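Local coordinates for phosphotriesterase homology protein (Escherichia coli, PDB 1BF6), which hydrolyses phosphorylated glyceryl acetates and some aromatic acetates and propionates, using two zinc ions bound in each subunit, at residues H11-I16 with I122-T127. Sequence-based numbering, arbitrary orientation.
Sequences HEHLHI and IAEIGT. With ZN (zinc ion), chain C; ZN (zinc ion), chain D.
The carboxylate of Glu124 bridges two zinc ions, and through one of them it meets His11 and His13 with no direct hydrogen bond between the two segments. OE2 of Glu124 binds the first zinc at 2.4 Å, while its OE1 reaches the second at 2.2 Å. The first zinc also takes NE2 of His11, at 2.3 Å, and NE2 of His13, at 2.2 Å; Asp242 completes its protein ligands. His157 and His185 join Glu124 on the second ion. The shared metal draws the ligands close, so that NE2 of His13 lies 3.1 Å from OE2 of Glu124.

The two rings meet the carboxylate differently. His13 is nearly coplanar with it (13° between planes) and presents its edge to OE2, whereas the His11 ring stands almost upright to it (83°), bringing CE1 within 3.3 Å of Glu124 CD. With CG of His11 trans to the backbone N (chi1 -172°), the imidazole swings from the turn in the chain to the metal. On His13, ND1 is hydrogen-bonded to Thr54, a second-shell bond that would restrict ring rotation and is consistent with NE2 being held toward the zinc; CD1 of Ile16 rests 3.6 Å above one face, toward the rim. Glu124 follows a cis peptide bond and extends straight beyond CG, carrying its carboxylate from strand 122-126 to the metals. The end of strand 7-12 and the loop just after it supply the His-X-His pair, and strand 122-126 the bridging glutamate, to the buried binuclear zinc centre of a phosphotriesterase-family TIM barrel.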
# COMPACT_ATOMS: atom_id res chain seq x y z
N HIS A 11 -3.55 -0.91 0.41
CA HIS A 11 -2.25 -1.55 0.17
C HIS A 11 -2.38 -3.05 -0.02
O HIS A 11 -2.43 -3.81 0.95
CB HIS A 11 -1.33 -1.30 1.37
CG HIS A 11 0.08 -1.74 1.14
ND1 HIS A 11 1.16 -0.87 1.12
CD2 HIS A 11 0.59 -2.97 0.91
CE1 HIS A 11 2.26 -1.58 0.89
NE2 HIS A 11 1.97 -2.85 0.75
N GLU A 12 -2.39 -3.47 -1.28
CA GLU A 12 -2.53 -4.88 -1.62
C GLU A 12 -1.66 -5.28 -2.79
O GLU A 12 -1.09 -4.44 -3.50
CB GLU A 12 -3.98 -5.17 -2.01
CG GLU A 12 -5.02 -4.91 -0.93
CD GLU A 12 -4.78 -5.71 0.32
OE1 GLU A 12 -4.17 -6.80 0.25
OE2 GLU A 12 -5.20 -5.25 1.40
N HIS A 13 -1.57 -6.59 -3.00
CA HIS A 13 -0.85 -7.15 -4.12
C HIS A 13 -1.80 -8.14 -4.77
O HIS A 13 -2.39 -8.95 -4.06
CB HIS A 13 0.40 -7.90 -3.67
CG HIS A 13 1.42 -7.00 -3.06
ND1 HIS A 13 2.29 -6.23 -3.79
CD2 HIS A 13 1.64 -6.68 -1.76
CE1 HIS A 13 2.99 -5.47 -2.94
NE2 HIS A 13 2.62 -5.72 -1.70
N LEU A 14 -2.02 -7.99 -6.07
CA LEU A 14 -2.87 -8.90 -6.84
C LEU A 14 -1.96 -9.83 -7.64
O LEU A 14 -2.31 -10.99 -7.90
CB LEU A 14 -3.80 -8.12 -7.76
CG LEU A 14 -4.76 -7.21 -6.98
CD1 LEU A 14 -5.74 -6.58 -7.95
CD2 LEU A 14 -5.49 -8.02 -5.92
N HIS A 15 -0.83 -9.29 -8.08
CA HIS A 15 0.14 -10.07 -8.81
C HIS A 15 1.53 -9.59 -8.43
O HIS A 15 1.97 -8.51 -8.83
CB HIS A 15 -0.04 -10.00 -10.32
CG HIS A 15 0.94 -10.85 -11.07
ND1 HIS A 15 2.30 -10.60 -11.05
CD2 HIS A 15 0.77 -11.95 -11.84
CE1 HIS A 15 2.92 -11.52 -11.77
NE2 HIS A 15 2.02 -12.35 -12.26
N ILE A 16 2.18 -10.39 -7.60
CA ILE A 16 3.52 -10.10 -7.13
C ILE A 16 4.31 -11.39 -7.21
O ILE A 16 3.75 -12.48 -7.06
CB ILE A 16 3.52 -9.55 -5.68
CG1 ILE A 16 4.95 -9.26 -5.23
CG2 ILE A 16 2.82 -10.52 -4.72
CD1 ILE A 16 5.06 -8.54 -3.91
N ILE A 122 3.03 6.43 -6.85
CA ILE A 122 4.46 6.10 -6.77
C ILE A 122 4.50 5.26 -5.51
O ILE A 122 4.38 5.77 -4.39
CB ILE A 122 5.33 7.36 -6.59
CG1 ILE A 122 5.20 8.27 -7.82
CG2 ILE A 122 6.78 6.97 -6.28
CD1 ILE A 122 5.49 9.71 -7.52
N ALA A 123 4.74 3.97 -5.68
CA ALA A 123 4.64 3.09 -4.51
C ALA A 123 5.23 1.70 -4.78
O ALA A 123 5.42 1.44 -5.94
CB ALA A 123 3.13 2.84 -4.29
N GLU A 124 5.26 0.67 -3.94
CA GLU A 124 5.56 0.82 -2.59
C GLU A 124 7.04 1.16 -2.39
O GLU A 124 7.83 0.32 -2.84
CB GLU A 124 5.11 -0.18 -1.49
CG GLU A 124 5.66 -1.61 -1.73
CD GLU A 124 5.11 -2.48 -0.53
OE1 GLU A 124 5.59 -1.93 0.42
OE2 GLU A 124 4.51 -3.34 -1.13
N ILE A 125 7.38 2.39 -2.02
CA ILE A 125 8.78 2.73 -1.88
C ILE A 125 9.19 2.52 -0.44
O ILE A 125 8.66 3.15 0.48
CB ILE A 125 9.10 4.13 -2.48
CG1 ILE A 125 8.38 5.24 -1.73
CG2 ILE A 125 8.65 4.18 -3.96
CD1 ILE A 125 8.82 6.64 -2.18
N GLY A 126 10.11 1.58 -0.25
CA GLY A 126 10.52 1.27 1.10
C GLY A 126 11.92 1.53 1.58
O GLY A 126 12.83 1.90 0.83
N THR A 127 12.06 1.40 2.89
CA THR A 127 13.33 1.55 3.56
C THR A 127 13.56 0.26 4.36
O THR A 127 12.62 -0.51 4.60
CB THR A 127 13.36 2.79 4.49
OG1 THR A 127 12.20 2.79 5.33
CG2 THR A 127 13.39 4.08 3.65
ZN ZN C . 3.10 -4.74 0.17
ZN ZN D . 5.48 -3.37 2.08